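Side-chain contacts in hypothetical protein (Pyrococcus furiosus, PDB 1YB3), which is of unknown function and belongs to the DUF3201 family, here from a hyperthermophilic archaeon: residues S129-E132 with V133-I137; S95-F98 with I99-V102. All coordinates share one frame; numbering follows the deposited sequence. Where two conformers were deposited one is given.

Contact 1 of 2, residues S129-E132 with V133-I137; sequences SGDE and VWDRI
V133 N donates to S129 O at 3.0 Å and starts the regular i to i+4 bonding of helix 130-138. The contact takes in the N-cap, S129, and nearly all of this short helix. Three more bonds of the same kind follow: W134 N to G130 O, D135 N to D131 O and R136 N to E132 O. The N-H of E132, which has no carbonyl of an earlier helical turn to use, turns to the cap. It donates to S129 OG at 3.3 Å with an N-H...O angle of 156°.

The D135 carboxylate lies back along the helix over the preceding turn. With CG beside its own backbone N (chi1 -72°), it places D135 CG 3.2 Å from D131 O. D135 OD2 is 3.4 Å from the same oxygen, but both are acceptors and no bond forms. In one conformer of D131 its carboxylate comes near the like-charged one of D135, with the two planes 73° apart. This approach is doubtful, because D131 has two conformers. An alanine at D135 removes the carboxylate, and the N-terminal turns would probably lose a negative charge that suits the positive end of the helix dipole.

R136 also folds back. Its CG sits 3.3 Å from E132 O, and the chain then bends at chi3. The guanidinium stays apart from the E132 carboxylate: R136 NH1 and E132 OE2 are 5.3 Å apart, so the opposite charges are near but not paired.

V133 is buried against I103 of helix 96-105 and F121 of strand 120-123. W134, partly exposed, lies on L94. W134 CB rests 3.6 Å from G130 O. V133 CG2 comes to 3.2 Å from S129 O, the acceptor of the V133 N-H.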
# COMPACT_ATOMS: atom_id res chain seq x y z
N SER A 129 -5.35 12.47 14.22
CA SER A 129 -6.54 11.72 14.60
C SER A 129 -7.33 11.30 13.36
O SER A 129 -7.25 11.95 12.32
CB SER A 129 -7.44 12.56 15.52
OG SER A 129 -7.98 13.67 14.83
N GLY A 130 -8.10 10.22 13.50
CA GLY A 130 -8.98 9.74 12.43
C GLY A 130 -10.06 10.73 12.02
O GLY A 130 -10.47 10.76 10.85
N ASP A 131 -10.54 11.53 12.98
CA ASP A 131 -11.53 12.58 12.70
C ASP A 131 -10.94 13.65 11.78
O ASP A 131 -11.59 14.09 10.83
CB ASP A 131 -12.04 13.22 14.00
CG ASP A 131 -13.19 14.20 13.76
OD1 ASP A 131 -14.24 13.79 13.22
OD2 ASP A 131 -13.04 15.39 14.13
N GLU A 132 -9.70 14.05 12.06
CA GLU A 132 -9.00 15.05 11.26
C GLU A 132 -8.71 14.51 9.86
O GLU A 132 -8.87 15.22 8.87
CB GLU A 132 -7.71 15.50 11.94
CG GLU A 132 -7.09 16.75 11.32
CD GLU A 132 -5.79 17.18 12.00
OE1 GLU A 132 -5.67 17.01 13.23
OE2 GLU A 132 -4.89 17.69 11.29
N VAL A 133 -8.30 13.25 9.78
CA VAL A 133 -8.10 12.59 8.49
C VAL A 133 -9.38 12.61 7.65
O VAL A 133 -9.35 12.96 6.48
CB VAL A 133 -7.59 11.13 8.66
CG1 VAL A 133 -7.43 10.46 7.31
CG2 VAL A 133 -6.26 11.11 9.41
N TRP A 134 -10.52 12.24 8.25
CA TRP A 134 -11.80 12.26 7.55
C TRP A 134 -12.20 13.67 7.08
O TRP A 134 -12.66 13.85 5.95
CB TRP A 134 -12.91 11.63 8.42
CG TRP A 134 -14.24 11.54 7.71
CD1 TRP A 134 -15.40 12.15 8.08
CD2 TRP A 134 -14.54 10.80 6.51
NE1 TRP A 134 -16.41 11.84 7.18
CE2 TRP A 134 -15.90 11.01 6.22
CE3 TRP A 134 -13.78 9.98 5.66
CZ2 TRP A 134 -16.53 10.44 5.10
CZ3 TRP A 134 -14.40 9.41 4.55
CH2 TRP A 134 -15.76 9.64 4.29
N ASP A 135 -12.01 14.66 7.95
CA ASP A 135 -12.25 16.06 7.60
C ASP A 135 -11.43 16.49 6.39
O ASP A 135 -11.96 17.14 5.48
CB ASP A 135 -11.95 16.98 8.79
CG ASP A 135 -12.98 16.86 9.90
OD1 ASP A 135 -14.07 16.30 9.67
OD2 ASP A 135 -12.69 17.33 11.02
N ARG A 136 -10.15 16.11 6.36
CA ARG A 136 -9.27 16.44 5.23
C ARG A 136 -9.76 15.79 3.93
O ARG A 136 -9.71 16.41 2.88
CB ARG A 136 -7.82 16.04 5.51
CG ARG A 136 -7.13 16.85 6.61
CD ARG A 136 -5.71 16.32 6.86
NE ARG A 136 -4.76 16.78 5.84
CZ ARG A 136 -3.46 16.50 5.83
NH1 ARG A 136 -2.92 15.75 6.79
NH2 ARG A 136 -2.68 16.96 4.85
N ILE A 137 -10.23 14.54 4.02
CA ILE A 137 -10.80 13.84 2.87
C ILE A 137 -12.09 14.52 2.35
O ILE A 137 -12.24 14.76 1.15
CB ILE A 137 -11.06 12.33 3.20
CG1 ILE A 137 -9.72 11.61 3.44
CG2 ILE A 137 -11.85 11.67 2.07
CD1 ILE A 137 -9.85 10.22 4.13

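Contact 2 of 2, residues S95-F98 with I99-V102; sequences SKEF and IEDV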
# COMPACT_ATOMS: atom_id res chain seq x y z
N SER A 95 -16.20 6.03 5.09
CA SER A 95 -16.89 6.59 6.23
C SER A 95 -15.85 6.91 7.28
O SER A 95 -14.75 6.34 7.25
CB SER A 95 -17.91 5.58 6.78
OG SER A 95 -17.27 4.40 7.21
N LYS A 96 -16.20 7.80 8.20
CA LYS A 96 -15.32 8.16 9.30
C LYS A 96 -14.87 6.92 10.09
O LYS A 96 -13.70 6.80 10.45
CB LYS A 96 -16.00 9.19 10.22
CG LYS A 96 -15.19 9.62 11.44
CD LYS A 96 -16.02 10.57 12.31
CE LYS A 96 -15.80 10.31 13.79
NZ LYS A 96 -16.76 11.07 14.67
N GLU A 97 -15.81 6.00 10.33
CA GLU A 97 -15.49 4.80 11.12
C GLU A 97 -14.47 3.88 10.44
O GLU A 97 -13.59 3.34 11.10
CB GLU A 97 -16.74 4.00 11.52
CG GLU A 97 -16.47 3.10 12.74
CD GLU A 97 -17.63 2.19 13.10
OE1 GLU A 97 -18.78 2.47 12.69
OE2 GLU A 97 -17.38 1.19 13.80
N PHE A 98 -14.60 3.71 9.12
CA PHE A 98 -13.59 2.92 8.39
C PHE A 98 -12.20 3.55 8.56
O PHE A 98 -11.24 2.86 8.88
CB PHE A 98 -13.93 2.78 6.92
CG PHE A 98 -12.88 2.03 6.13
CD1 PHE A 98 -12.72 0.65 6.27
CD2 PHE A 98 -12.03 2.72 5.26
CE1 PHE A 98 -11.75 -0.05 5.55
CE2 PHE A 98 -11.05 2.04 4.52
CZ PHE A 98 -10.91 0.65 4.67
N ILE A 99 -12.12 4.86 8.36
CA ILE A 99 -10.86 5.60 8.54
C ILE A 99 -10.26 5.38 9.94
O ILE A 99 -9.07 5.07 10.07
CB ILE A 99 -11.06 7.12 8.27
CG1 ILE A 99 -11.67 7.37 6.88
CG2 ILE A 99 -9.78 7.90 8.53
CD1 ILE A 99 -10.96 6.73 5.71
N GLU A 100 -11.09 5.53 10.98
CA GLU A 100 -10.65 5.30 12.37
C GLU A 100 -10.12 3.87 12.58
O GLU A 100 -9.07 3.66 13.21
CB GLU A 100 -11.79 5.60 13.37
CG GLU A 100 -12.19 7.07 13.43
CD GLU A 100 -13.43 7.31 14.27
OE1 GLU A 100 -14.26 6.38 14.44
OE2 GLU A 100 -13.59 8.46 14.74
N ASP A 101 -10.85 2.89 12.04
CA ASP A 101 -10.49 1.48 12.16
C ASP A 101 -9.18 1.13 11.44
O ASP A 101 -8.33 0.39 11.98
CB ASP A 101 -11.61 0.60 11.60
CG ASP A 101 -12.83 0.54 12.50
OD1 ASP A 101 -12.83 1.19 13.57
OD2 ASP A 101 -13.80 -0.16 12.14
N VAL A 102 -9.01 1.65 10.23
CA VAL A 102 -7.79 1.35 9.49
C VAL A 102 -6.54 1.94 10.19
O VAL A 102 -5.52 1.29 10.29
CB VAL A 102 -7.92 1.70 7.97
CG1 VAL A 102 -7.91 3.23 7.75
CG2 VAL A 102 -6.85 0.99 7.16
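I99 N donates to S95 O at 3.2 Å. S95 is the N-cap of helix 96-105, and the segments form its N-terminal two turns. The carbonyls of K96, E97 and F98 are taken in the same way by the N-H groups of E100, D101 and V102. F98 N has a weaker partner, S95 OG at 3.4 Å.

Among the side chains, D101 OD2 is hydrogen-bonded to Y172 OH. D101 CG is anti to its own carbonyl carbon (chi1 -74°), which lays it 3.2 Å from E97 O. K96 and E100 are one turn apart. In one conformer of E100, the K96 CE methylene lies against E100 OE2 at 3.0 Å. K96 NZ is 4.1 Å from the same E100 OE2, beyond a salt bridge. E100 has two conformers, so both approaches are doubtful. K96 also makes a weak, long ion pair with D131.

The apolar side is buried. F98 and I99 cross at about a right angle, with F98 CD2 4.2 Å from I99 CD1. The F98 ring meets F147 and Y172 edge to face, and V102 packs on F165 and L168 of helix 155-171.

The chemistry is therefore divided: backbone bonds and the cap hold the turns, Y172 satisfies D101 OD2, and K96 and E100 meet loosely, by a methylene and by charge at a distance.

How the contacts relate
Contact 1 and contact 2 are the N-terminal turns of two helices, 130-138 and 96-105, each opened by a serine N-cap. Their centres lie about 9 Å apart, and contact 2 comes first along the chain. They touch directly. W134 CE3 is 3.6 Å from I99 CG1, and V133 CG1 is 3.7 Å from I99 CG2, so I99 packs against both side chains. At the outer edge W134 CD1 meets K96 CB at 3.7 Å. From here contact 2 reaches F147 of strand 144-150, and contact 1 reaches F121 of strand 120-123. No active site or ligand is known for this protein.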